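Local coordinates for uncharacterized protein (Aeromonas hydrophila J-1, PDB 6R1J), which serves as the AhlC component of AHL, a tripartite alpha-pore-forming toxin, and is captured here in a soluble mutant form, at residues Q49-Q54 with T97-T102; A105-N110 with S213-V218; R61-L66 with A253-V258. The protein carries 3 engineered substitutions. One frame throughout, in Å; residues are numbered along the deposited sequence.

Contact 1: Q49-Q54 with T97-T102; sequences QTMQQQ and TLTAQT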
ATOM      1  N   GLN A  49     -10.659  29.599   8.442  1.00 35.21           N
ATOM      2  CA  GLN A  49     -11.474  29.747   9.684  1.00 41.13           C
ATOM      3  C   GLN A  49     -12.192  31.115   9.665  1.00 40.88           C
ATOM      4  O   GLN A  49     -13.361  31.157   9.989  1.00 40.46           O
ATOM      5  CB  GLN A  49     -10.616  29.529  10.920  1.00 44.30           C
ATOM      6  CG  GLN A  49     -10.149  28.083  11.063  1.00 43.61           C
ATOM      7  CD  GLN A  49      -8.939  27.957  11.946  1.00 45.62           C
ATOM      8  OE1 GLN A  49      -8.059  28.824  11.920  1.00 44.17           O
ATOM      9  NE2 GLN A  49      -8.889  26.877  12.722  1.00 43.67           N
ATOM     10  N   THR A  50     -11.541  32.189   9.217  1.00 40.28           N
ATOM     11  CA  THR A  50     -12.160  33.522   9.079  1.00 41.33           C
ATOM     12  C   THR A  50     -13.335  33.428   8.093  1.00 42.98           C
ATOM     13  O   THR A  50     -14.431  33.932   8.408  1.00 39.41           O
ATOM     14  CB  THR A  50     -11.116  34.583   8.689  1.00 43.65           C
ATOM     15  OG1 THR A  50     -10.272  34.705   9.828  1.00 47.58           O
ATOM     16  CG2 THR A  50     -11.698  35.938   8.348  1.00 44.67           C
ATOM     17  N   MET A  51     -13.142  32.761   6.964  1.00 38.21           N
ATOM     18  CA  MET A  51     -14.174  32.647   5.922  1.00 37.51           C
ATOM     19  C   MET A  51     -15.397  31.949   6.506  1.00 33.47           C
ATOM     20  O   MET A  51     -16.521  32.418   6.237  1.00 37.78           O
ATOM     21  CB  MET A  51     -13.681  31.879   4.704  1.00 39.10           C
ATOM     22  CG  MET A  51     -14.785  31.573   3.756  1.00 42.97           C
ATOM     23  SD  MET A  51     -14.573  30.056   2.849  1.00 49.30           S
ATOM     24  CE  MET A  51     -14.931  28.894   4.159  1.00 54.14           C
ATOM     25  N   GLN A  52     -15.175  30.860   7.225  1.00 35.55           N
ATOM     26  CA  GLN A  52     -16.227  30.076   7.923  1.00 36.09           C
ATOM     27  C   GLN A  52     -17.024  30.991   8.878  1.00 37.10           C
ATOM     28  O   GLN A  52     -18.239  30.980   8.816  1.00 35.73           O
ATOM     29  CB  GLN A  52     -15.582  28.946   8.711  1.00 39.11           C
ATOM     30  CG  GLN A  52     -16.566  28.023   9.405  1.00 40.13           C
ATOM     31  CD  GLN A  52     -15.831  26.886  10.081  1.00 46.67           C
ATOM     32  OE1 GLN A  52     -14.642  26.997  10.372  1.00 46.63           O
ATOM     33  NE2 GLN A  52     -16.531  25.783  10.327  1.00 43.26           N
ATOM     34  N   GLN A  53     -16.355  31.719   9.763  1.00 41.28           N
ATOM     35  CA  GLN A  53     -16.994  32.669  10.713  1.00 47.40           C
ATOM     36  C   GLN A  53     -17.816  33.705   9.938  1.00 44.29           C
ATOM     37  O   GLN A  53     -18.966  33.945  10.347  1.00 41.00           O
ATOM     38  CB  GLN A  53     -15.931  33.289  11.626  1.00 54.21           C
ATOM     39  CG  GLN A  53     -15.453  32.311  12.688  1.00 65.24           C
ATOM     40  CD  GLN A  53     -14.175  32.676  13.415  1.00 77.43           C
ATOM     41  OE1 GLN A  53     -13.478  33.644  13.094  1.00 85.61           O
ATOM     42  NE2 GLN A  53     -13.842  31.864  14.407  1.00 80.56           N
ATOM     43  N   GLN A  54     -17.301  34.239   8.821  1.00 40.62           N
ATOM     44  CA  GLN A  54     -17.981  35.311   8.041  1.00 41.63           C
ATOM     45  C   GLN A  54     -19.201  34.742   7.305  1.00 42.34           C
ATOM     46  O   GLN A  54     -20.248  35.422   7.241  1.00 35.57           O
ATOM     47  CB  GLN A  54     -16.993  36.023   7.109  1.00 43.71           C
ATOM     48  CG  GLN A  54     -15.996  36.872   7.882  1.00 47.02           C
ATOM     49  CD  GLN A  54     -15.080  37.676   7.003  1.00 49.37           C
ATOM     50  OE1 GLN A  54     -13.912  37.879   7.310  1.00 64.19           O
ATOM     51  NE2 GLN A  54     -15.597  38.122   5.885  1.00 52.43           N
ATOM     52  N   THR A  97     -17.007  36.615  -2.723  1.00 40.48           N
ATOM     53  CA  THR A  97     -15.631  36.969  -3.163  1.00 44.54           C
ATOM     54  C   THR A  97     -14.617  36.264  -2.268  1.00 45.32           C
ATOM     55  O   THR A  97     -13.736  35.572  -2.836  1.00 43.37           O
ATOM     56  CB  THR A  97     -15.447  38.492  -3.283  1.00 41.59           C
ATOM     57  OG1 THR A  97     -16.276  38.845  -4.393  1.00 40.87           O
ATOM     58  CG2 THR A  97     -14.023  38.916  -3.559  1.00 43.83           C
ATOM     59  N   LEU A  98     -14.764  36.377  -0.941  1.00 43.15           N
ATOM     60  CA  LEU A  98     -13.841  35.774   0.047  1.00 42.61           C
ATOM     61  C   LEU A  98     -13.837  34.244  -0.120  1.00 42.56           C
ATOM     62  O   LEU A  98     -12.761  33.593   0.015  1.00 38.14           O
ATOM     63  CB  LEU A  98     -14.283  36.179   1.453  1.00 45.40           C
ATOM     64  CG  LEU A  98     -13.336  35.749   2.577  1.00 48.42           C
ATOM     65  CD1 LEU A  98     -11.985  36.447   2.477  1.00 49.53           C
ATOM     66  CD2 LEU A  98     -13.945  36.002   3.943  1.00 50.64           C
ATOM     67  N   THR A  99     -14.992  33.666  -0.423  1.00 39.91           N
ATOM     68  CA  THR A  99     -15.111  32.208  -0.639  1.00 37.76           C
ATOM     69  C   THR A  99     -14.322  31.829  -1.903  1.00 38.09           C
ATOM     70  O   THR A  99     -13.505  30.892  -1.826  1.00 39.68           O
ATOM     71  CB  THR A  99     -16.574  31.786  -0.701  1.00 37.15           C
ATOM     72  OG1 THR A  99     -17.222  32.255   0.489  1.00 41.45           O
ATOM     73  CG2 THR A  99     -16.696  30.285  -0.821  1.00 40.45           C
ATOM     74  N   ALA A 100     -14.566  32.496  -3.030  1.00 39.65           N
ATOM     75  CA  ALA A 100     -13.852  32.258  -4.313  1.00 41.77           C
ATOM     76  C   ALA A 100     -12.324  32.392  -4.100  1.00 38.48           C
ATOM     77  O   ALA A 100     -11.547  31.537  -4.597  1.00 38.46           O
ATOM     78  CB  ALA A 100     -14.373  33.217  -5.378  1.00 39.96           C
ATOM     79  N   GLN A 101     -11.893  33.416  -3.380  1.00 38.27           N
ATOM     80  CA  GLN A 101     -10.462  33.665  -3.053  1.00 42.73           C
ATOM     81  C   GLN A 101      -9.903  32.521  -2.221  1.00 44.95           C
ATOM     82  O   GLN A 101      -8.760  32.049  -2.488  1.00 39.00           O
ATOM     83  CB  GLN A 101     -10.319  34.975  -2.279  1.00 39.32           C
ATOM     84  CG  GLN A 101     -10.624  36.167  -3.163  1.00 43.56           C
ATOM     85  CD  GLN A 101     -10.536  37.494  -2.450  1.00 46.33           C
ATOM     86  OE1 GLN A 101     -10.529  37.579  -1.215  1.00 47.69           O
ATOM     87  NE2 GLN A 101     -10.471  38.545  -3.253  1.00 43.53           N
ATOM     88  N   THR A 102     -10.664  32.097  -1.215  1.00 36.58           N
ATOM     89  CA  THR A 102     -10.249  30.995  -0.345  1.00 36.23           C
ATOM     90  C   THR A 102     -10.117  29.731  -1.192  1.00 31.27           C
ATOM     91  O   THR A 102      -9.149  28.987  -0.972  1.00 35.94           O
ATOM     92  CB  THR A 102     -11.228  30.774   0.813  1.00 40.29           C
ATOM     93  OG1 THR A 102     -11.353  32.016   1.506  1.00 41.69           O
ATOM     94  CG2 THR A 102     -10.753  29.691   1.753  1.00 45.54           C
TER
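M51 reaches from helix 28-70 toward L98, T99 and T102 of helix 78-157, within the elongated all-helical bundle of this alpha-pore-forming toxin component. The two short segments run antiparallel, their axes at 154° and 10.2 Å apart. M51 has CG anti to the backbone N (chi1 171°), and a bend at chi2 (-149°) sets the sulphur against T102, with SD 4.0 Å from both T102 CB and T102 CG2. M51 crosses T102 obliquely but lies at about a right angle to T99, whose OG1 is 4.1 Å from M51 CG; that hydroxyl is already bonded to the carbonyl of I95, so its meeting with M51 is packing. At the other end Q54 and L98 also meet nearly at a right angle. There the amide end of Q54 covers a methyl, NE2 standing 3.3 Å from L98 CD2, and the same methyl is 4.2 Å from M51 CB. No hydrogen bond joins the segments. The T102 hydroxyl turns back into its own helix instead: OG1 donates to L98 O at 2.6 Å, from the opposite face of that carbonyl to T102 N.

Contact 2: A105-N110 with S213-V218; sequences ASQSAN and SLIDRV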
ATOM      1  N   ALA A 105      -6.824  30.083  -3.481  1.00 37.58           N
ATOM      2  CA  ALA A 105      -5.590  29.871  -2.683  1.00 37.71           C
ATOM      3  C   ALA A 105      -5.449  28.378  -2.345  1.00 39.96           C
ATOM      4  O   ALA A 105      -4.333  27.808  -2.469  1.00 33.32           O
ATOM      5  CB  ALA A 105      -5.572  30.734  -1.449  1.00 40.55           C
ATOM      6  N   SER A 106      -6.548  27.712  -1.968  1.00 34.70           N
ATOM      7  CA  SER A 106      -6.506  26.275  -1.605  1.00 31.99           C
ATOM      8  C   SER A 106      -6.104  25.428  -2.818  1.00 32.28           C
ATOM      9  O   SER A 106      -5.218  24.594  -2.670  1.00 33.67           O
ATOM     10  CB  SER A 106      -7.815  25.823  -1.009  1.00 31.92           C
ATOM     11  OG  SER A 106      -8.042  26.512   0.218  1.00 32.74           O
ATOM     12  N   GLN A 107      -6.791  25.581  -3.942  1.00 31.77           N
ATOM     13  CA  GLN A 107      -6.481  24.795  -5.155  1.00 37.76           C
ATOM     14  C   GLN A 107      -5.019  25.033  -5.586  1.00 41.21           C
ATOM     15  O   GLN A 107      -4.380  24.048  -5.978  1.00 36.56           O
ATOM     16  CB  GLN A 107      -7.459  25.128  -6.269  1.00 38.15           C
ATOM     17  CG  GLN A 107      -8.810  24.482  -6.037  1.00 44.05           C
ATOM     18  CD  GLN A 107      -9.843  25.070  -6.952  1.00 43.80           C
ATOM     19  OE1 GLN A 107      -9.725  26.224  -7.370  1.00 44.30           O
ATOM     20  NE2 GLN A 107     -10.848  24.264  -7.278  1.00 49.19           N
ATOM     21  N   SER A 108      -4.528  26.270  -5.532  1.00 39.87           N
ATOM     22  CA  SER A 108      -3.119  26.592  -5.904  1.00 39.22           C
ATOM     23  C   SER A 108      -2.175  25.748  -5.067  1.00 35.93           C
ATOM     24  O   SER A 108      -1.335  25.088  -5.627  1.00 35.35           O
ATOM     25  CB  SER A 108      -2.774  28.033  -5.724  1.00 39.34           C
ATOM     26  OG  SER A 108      -3.602  28.790  -6.563  1.00 51.76           O
ATOM     27  N   ALA A 109      -2.287  25.836  -3.754  1.00 33.21           N
ATOM     28  CA  ALA A 109      -1.362  25.155  -2.842  1.00 34.79           C
ATOM     29  C   ALA A 109      -1.468  23.633  -3.051  1.00 38.35           C
ATOM     30  O   ALA A 109      -0.411  22.939  -3.039  1.00 32.05           O
ATOM     31  CB  ALA A 109      -1.656  25.534  -1.409  1.00 31.71           C
ATOM     32  N   ASN A 110      -2.699  23.120  -3.125  1.00 31.90           N
ATOM     33  CA  ASN A 110      -2.920  21.651  -3.213  1.00 31.44           C
ATOM     34  C   ASN A 110      -2.343  21.140  -4.544  1.00 30.68           C
ATOM     35  O   ASN A 110      -1.731  20.073  -4.567  1.00 29.35           O
ATOM     36  CB  ASN A 110      -4.397  21.285  -3.083  1.00 30.01           C
ATOM     37  CG  ASN A 110      -4.602  19.812  -2.815  1.00 30.24           C
ATOM     38  OD1 ASN A 110      -3.901  19.206  -2.001  1.00 32.75           O
ATOM     39  ND2 ASN A 110      -5.575  19.244  -3.493  1.00 37.35           N
ATOM     40  N   SER A 213     -10.747  17.411   0.891  1.00 32.22           N
ATOM     41  CA  SER A 213     -12.055  17.440   1.595  1.00 32.98           C
ATOM     42  C   SER A 213     -12.375  18.895   1.948  1.00 31.99           C
ATOM     43  O   SER A 213     -13.526  19.324   1.788  1.00 31.74           O
ATOM     44  CB  SER A 213     -12.044  16.557   2.794  1.00 35.23           C
ATOM     45  OG  SER A 213     -11.999  15.208   2.376  1.00 41.53           O
ATOM     46  N   LEU A 214     -11.374  19.644   2.398  1.00 32.13           N
ATOM     47  CA  LEU A 214     -11.545  21.089   2.687  1.00 32.16           C
ATOM     48  C   LEU A 214     -11.958  21.842   1.418  1.00 30.88           C
ATOM     49  O   LEU A 214     -12.946  22.621   1.467  1.00 29.83           O
ATOM     50  CB  LEU A 214     -10.270  21.631   3.335  1.00 31.95           C
ATOM     51  CG  LEU A 214     -10.269  23.124   3.694  1.00 35.77           C
ATOM     52  CD1 LEU A 214      -9.291  23.386   4.843  1.00 41.05           C
ATOM     53  CD2 LEU A 214      -9.905  23.990   2.499  1.00 34.46           C
ATOM     54  N   ILE A 215     -11.260  21.627   0.306  1.00 32.63           N
ATOM     55  CA  ILE A 215     -11.541  22.322  -0.984  1.00 30.52           C
ATOM     56  C   ILE A 215     -12.954  21.989  -1.461  1.00 29.16           C
ATOM     57  O   ILE A 215     -13.639  22.881  -1.935  1.00 29.45           O
ATOM     58  CB  ILE A 215     -10.444  21.947  -1.994  1.00 33.23           C
ATOM     59  CG1 ILE A 215      -9.149  22.689  -1.639  1.00 34.50           C
ATOM     60  CG2 ILE A 215     -10.870  22.185  -3.435  1.00 33.54           C
ATOM     61  CD1 ILE A 215      -7.913  22.131  -2.374  1.00 36.46           C
ATOM     62  N   ASP A 216     -13.356  20.712  -1.412  1.00 31.09           N
ATOM     63  CA  ASP A 216     -14.711  20.317  -1.867  1.00 31.50           C
ATOM     64  C   ASP A 216     -15.778  21.057  -1.017  1.00 29.25           C
ATOM     65  O   ASP A 216     -16.762  21.472  -1.572  1.00 31.74           O
ATOM     66  CB  ASP A 216     -14.910  18.802  -1.819  1.00 32.64           C
ATOM     67  CG  ASP A 216     -14.053  17.997  -2.793  1.00 37.98           C
ATOM     68  OD1 ASP A 216     -13.482  18.600  -3.758  1.00 41.67           O
ATOM     69  OD2 ASP A 216     -13.917  16.798  -2.543  1.00 41.32           O
ATOM     70  N   ARG A 217     -15.533  21.269   0.259  1.00 31.34           N
ATOM     71  CA  ARG A 217     -16.532  21.919   1.156  1.00 32.97           C
ATOM     72  C   ARG A 217     -16.516  23.423   0.906  1.00 33.48           C
ATOM     73  O   ARG A 217     -17.586  24.015   0.853  1.00 31.56           O
ATOM     74  CB  ARG A 217     -16.246  21.631   2.631  1.00 32.00           C
ATOM     75  CG  ARG A 217     -17.252  22.268   3.583  1.00 35.06           C
ATOM     76  CD  ARG A 217     -18.710  22.020   3.187  1.00 35.02           C
ATOM     77  NE  ARG A 217     -19.029  20.596   3.094  1.00 36.74           N
ATOM     78  CZ  ARG A 217     -19.591  19.842   4.068  1.00 41.02           C
ATOM     79  NH1 ARG A 217     -19.829  18.564   3.850  1.00 35.63           N
ATOM     80  NH2 ARG A 217     -19.955  20.359   5.228  1.00 37.36           N
ATOM     81  N   VAL A 218     -15.335  24.021   0.687  1.00 32.69           N
ATOM     82  CA  VAL A 218     -15.280  25.456   0.325  1.00 30.28           C
ATOM     83  C   VAL A 218     -16.009  25.634  -0.994  1.00 32.23           C
ATOM     84  O   VAL A 218     -16.788  26.604  -1.167  1.00 32.34           O
ATOM     85  CB  VAL A 218     -13.847  25.993   0.260  1.00 30.01           C
ATOM     86  CG1 VAL A 218     -13.845  27.395  -0.289  1.00 38.23           C
ATOM     87  CG2 VAL A 218     -13.196  25.963   1.627  1.00 31.86           C
TER
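I215 is inserted as a knob among S106, Q107 and N110, and with L103 one turn earlier these side chains make the four-residue hole of knobs-into-holes packing. The helices are antiparallel, 155° between the directions of the short segments. With chi1 at -74°, I215 holds CG1 beside its own backbone N and CG2 anti to it, so its two branches diverge over different residues. CG1 comes against S106 CB at 3.5 Å, closer than a usual carbon-carbon contact. Chi2 of 166° then extends the longer branch, carrying CD1 between the turns of the opposing helix, 3.7 Å from S106 O and equally 3.7 Å from N110 CB. The shorter branch goes to the other flank, where CG2 meets Q107 CG at 4.0 Å.

N110 CG is anti to its backbone N, and ND2 lies 3.9 Å from I215 CD1, the two side chains crossing at a slant. Its OD1 is paired with the hydroxyl of S208, so one end of the amide is held while the other packs on a methyl. The S106 hydroxyl donates to the carbonyl of T102 in its own helix. S106 meets the other segment through CB and through OG, which is 3.9 Å from L214 CD2. No polar bond crosses between the segments.

Further along helix 163-236, R217 packs on I5 and L6 of helix 5-21 and, as the one link from this contact to the second subunit, forms a salt bridge through NH1 with E184 of that subunit. Within the chain, L44 of helix 28-70 packs on S106 and L45 of the same helix on L214, while S9 of helix 5-21 also touches L214.

Contact 3: R61-L66 with A253-V258; sequences RLELQL and AALTEV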
ATOM      1  N   ARG A  61     -27.604  36.515   9.821  1.00 37.14           N
ATOM      2  CA  ARG A  61     -28.271  37.808   9.545  1.00 40.50           C
ATOM      3  C   ARG A  61     -29.290  37.636   8.409  1.00 47.07           C
ATOM      4  O   ARG A  61     -30.460  38.108   8.566  1.00 42.79           O
ATOM      5  CB  ARG A  61     -27.209  38.869   9.300  1.00 41.27           C
ATOM      6  CG  ARG A  61     -27.705  40.108   8.571  1.00 45.14           C
ATOM      7  CD  ARG A  61     -26.595  41.127   8.398  1.00 47.07           C
ATOM      8  NE  ARG A  61     -27.059  42.187   7.517  1.00 49.84           N
ATOM      9  CZ  ARG A  61     -27.626  43.318   7.913  1.00 58.95           C
ATOM     10  NH1 ARG A  61     -28.045  44.196   7.014  1.00 63.48           N
ATOM     11  NH2 ARG A  61     -27.754  43.585   9.199  1.00 55.96           N
ATOM     12  N   LEU A  62     -28.931  36.974   7.307  1.00 35.34           N
ATOM     13  CA  LEU A  62     -29.860  36.848   6.166  1.00 33.64           C
ATOM     14  C   LEU A  62     -31.034  35.915   6.519  1.00 32.09           C
ATOM     15  O   LEU A  62     -32.135  36.166   6.022  1.00 29.79           O
ATOM     16  CB  LEU A  62     -29.121  36.386   4.906  1.00 35.05           C
ATOM     17  CG  LEU A  62     -29.993  36.279   3.658  1.00 34.95           C
ATOM     18  CD1 LEU A  62     -30.689  37.585   3.337  1.00 37.29           C
ATOM     19  CD2 LEU A  62     -29.169  35.817   2.474  1.00 37.21           C
ATOM     20  N   GLU A  63     -30.811  34.855   7.301  1.00 33.97           N
ATOM     21  CA  GLU A  63     -31.907  33.947   7.729  1.00 33.24           C
ATOM     22  C   GLU A  63     -33.027  34.767   8.402  1.00 35.32           C
ATOM     23  O   GLU A  63     -34.217  34.601   7.998  1.00 37.24           O
ATOM     24  CB  GLU A  63     -31.413  32.883   8.699  1.00 35.37           C
ATOM     25  CG  GLU A  63     -32.532  31.991   9.191  1.00 38.40           C
ATOM     26  CD  GLU A  63     -32.125  30.943  10.226  1.00 37.72           C
ATOM     27  OE1 GLU A  63     -32.767  29.914  10.255  1.00 41.86           O
ATOM     28  OE2 GLU A  63     -31.121  31.140  10.910  1.00 46.45           O
ATOM     29  N   LEU A  64     -32.674  35.656   9.322  1.00 37.97           N
ATOM     30  CA  LEU A  64     -33.696  36.486  10.038  1.00 43.50           C
ATOM     31  C   LEU A  64     -34.332  37.509   9.065  1.00 43.06           C
ATOM     32  O   LEU A  64     -35.561  37.666   9.036  1.00 37.75           O
ATOM     33  CB  LEU A  64     -32.999  37.127  11.236  1.00 44.34           C
ATOM     34  CG  LEU A  64     -33.863  38.002  12.144  1.00 45.63           C
ATOM     35  CD1 LEU A  64     -35.113  37.258  12.590  1.00 55.43           C
ATOM     36  CD2 LEU A  64     -33.044  38.459  13.342  1.00 52.14           C
ATOM     37  N   GLN A  65     -33.543  38.117   8.184  1.00 39.46           N
ATOM     38  CA  GLN A  65     -34.064  39.059   7.168  1.00 38.49           C
ATOM     39  C   GLN A  65     -35.099  38.346   6.306  1.00 34.52           C
ATOM     40  O   GLN A  65     -36.167  38.927   6.079  1.00 35.40           O
ATOM     41  CB  GLN A  65     -32.943  39.640   6.321  1.00 39.90           C
ATOM     42  CG  GLN A  65     -32.042  40.632   7.035  1.00 46.05           C
ATOM     43  CD  GLN A  65     -30.844  40.991   6.180  1.00 50.69           C
ATOM     44  OE1 GLN A  65     -30.377  40.194   5.358  1.00 43.64           O
ATOM     45  NE2 GLN A  65     -30.296  42.177   6.404  1.00 52.86           N
ATOM     46  N   LEU A  66     -34.821  37.112   5.872  1.00 30.50           N
ATOM     47  CA  LEU A  66     -35.769  36.375   5.023  1.00 31.96           C
ATOM     48  C   LEU A  66     -37.020  35.994   5.830  1.00 33.07           C
ATOM     49  O   LEU A  66     -38.097  36.094   5.258  1.00 33.63           O
ATOM     50  CB  LEU A  66     -35.099  35.159   4.379  1.00 34.32           C
ATOM     51  CG  LEU A  66     -33.980  35.513   3.371  1.00 35.06           C
ATOM     52  CD1 LEU A  66     -33.264  34.244   2.892  1.00 32.55           C
ATOM     53  CD2 LEU A  66     -34.550  36.253   2.193  1.00 35.37           C
ATOM     54  N   ALA A 253     -37.159  29.798  -1.326  1.00 32.87           N
ATOM     55  CA  ALA A 253     -36.020  29.106  -1.968  1.00 32.47           C
ATOM     56  C   ALA A 253     -34.730  29.662  -1.392  1.00 31.40           C
ATOM     57  O   ALA A 253     -33.858  28.834  -0.992  1.00 36.94           O
ATOM     58  CB  ALA A 253     -36.075  29.240  -3.494  1.00 39.54           C
ATOM     59  N   ALA A 254     -34.573  30.992  -1.320  1.00 34.75           N
ATOM     60  CA  ALA A 254     -33.354  31.617  -0.764  1.00 31.36           C
ATOM     61  C   ALA A 254     -33.134  31.134   0.679  1.00 36.85           C
ATOM     62  O   ALA A 254     -31.967  30.902   1.105  1.00 32.42           O
ATOM     63  CB  ALA A 254     -33.458  33.088  -0.766  1.00 29.94           C
ATOM     64  N   LEU A 255     -34.213  31.015   1.462  1.00 35.30           N
ATOM     65  CA  LEU A 255     -34.046  30.641   2.884  1.00 33.16           C
ATOM     66  C   LEU A 255     -33.509  29.200   2.963  1.00 26.38           C
ATOM     67  O   LEU A 255     -32.679  28.958   3.842  1.00 32.02           O
ATOM     68  CB  LEU A 255     -35.370  30.847   3.634  1.00 35.05           C
ATOM     69  CG  LEU A 255     -35.338  30.489   5.124  1.00 36.14           C
ATOM     70  CD1 LEU A 255     -34.321  31.345   5.873  1.00 36.61           C
ATOM     71  CD2 LEU A 255     -36.741  30.645   5.719  1.00 38.78           C
ATOM     72  N   THR A 256     -33.924  28.280   2.100  1.00 31.23           N
ATOM     73  CA  THR A 256     -33.355  26.901   2.068  1.00 35.19           C
ATOM     74  C   THR A 256     -31.842  26.974   1.824  1.00 33.95           C
ATOM     75  O   THR A 256     -31.089  26.185   2.459  1.00 30.42           O
ATOM     76  CB  THR A 256     -34.015  25.948   1.056  1.00 40.14           C
ATOM     77  OG1 THR A 256     -33.667  26.281  -0.292  1.00 35.78           O
ATOM     78  CG2 THR A 256     -35.523  25.872   1.202  1.00 39.72           C
ATOM     79  N   GLU A 257     -31.377  27.898   0.979  1.00 34.01           N
ATOM     80  CA  GLU A 257     -29.931  27.976   0.622  1.00 33.74           C
ATOM     81  C   GLU A 257     -29.195  28.547   1.823  1.00 33.46           C
ATOM     82  O   GLU A 257     -28.115  28.025   2.158  1.00 30.29           O
ATOM     83  CB  GLU A 257     -29.705  28.776  -0.675  1.00 35.80           C
ATOM     84  CG  GLU A 257     -30.442  28.197  -1.884  1.00 36.26           C
ATOM     85  CD  GLU A 257     -30.003  26.800  -2.312  1.00 39.80           C
ATOM     86  OE1 GLU A 257     -29.004  26.301  -1.782  1.00 39.19           O
ATOM     87  OE2 GLU A 257     -30.687  26.186  -3.137  1.00 34.47           O
ATOM     88  N   VAL A 258     -29.754  29.584   2.466  1.00 33.65           N
ATOM     89  CA  VAL A 258     -29.139  30.179   3.682  1.00 34.07           C
ATOM     90  C   VAL A 258     -28.956  29.085   4.726  1.00 35.36           C
ATOM     91  O   VAL A 258     -27.900  29.038   5.333  1.00 34.12           O
ATOM     92  CB  VAL A 258     -29.960  31.336   4.268  1.00 38.80           C
ATOM     93  CG1 VAL A 258     -29.447  31.739   5.643  1.00 42.98           C
ATOM     94  CG2 VAL A 258     -29.949  32.516   3.330  1.00 40.90           C
TER
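L66 crosses to A254, L255 and V258 and brings nearly all of its contact to one methyl. Its CB lies 4.2 Å from L255 CD1. Beyond it, CG sits beside the L66 backbone N (chi1 -66°), and chi2 of 174° extends CD1 toward the backbone of helix 244-264. There CD1 rests 3.7 Å from L255 N, while A254 CB and V258 CG2 each stand 3.8 Å from this methyl. The short segments run antiparallel, their axes at 156° and 9.6 Å apart. V258 answers as a knob in the helical bundle: L62, E63 and L66, together with A59, form the hole that receives it, as in knobs-into-holes packing. Its two methyls divide the work. V258 CG2 presses on L62 CD2 at 3.5 Å, a tight carbon pair, and CG1 sits 3.8 Å from E63 CB. E63 continues in an extended chain, its CG 3.8 Å from L255 CD1, to a carboxylate that pairs through OE1 with R259 and through OE2 with Q262. On the same short helix, E257 turns its carboxylate from helix 28-70, packs on T224, a sodium ligand, and forms a salt bridge with K152 of the second subunit.

In the fold
From the N terminus, helix 28-70 supplies residues 49-54 first and residues 61-66 a few turns later. Contact 1 closes the shortest loop, back to 97-102 on helix 78-157, before contact 2 opens at 105-110 on that same helix; contact 2 closes at 213-218 on helix 163-236. Contact 3 opens inside the loop of contact 1 and closes only at 253-258 on helix 244-264, so it crosses contact 1 and encloses contact 2. Contacts 1 and 2 touch through V218, with M51 SD 4.2 Å from V218 CG1, whereas contact 3 stays separate, its centre about 18 Å from that of contact 1. Together they tie four helices into one bundle.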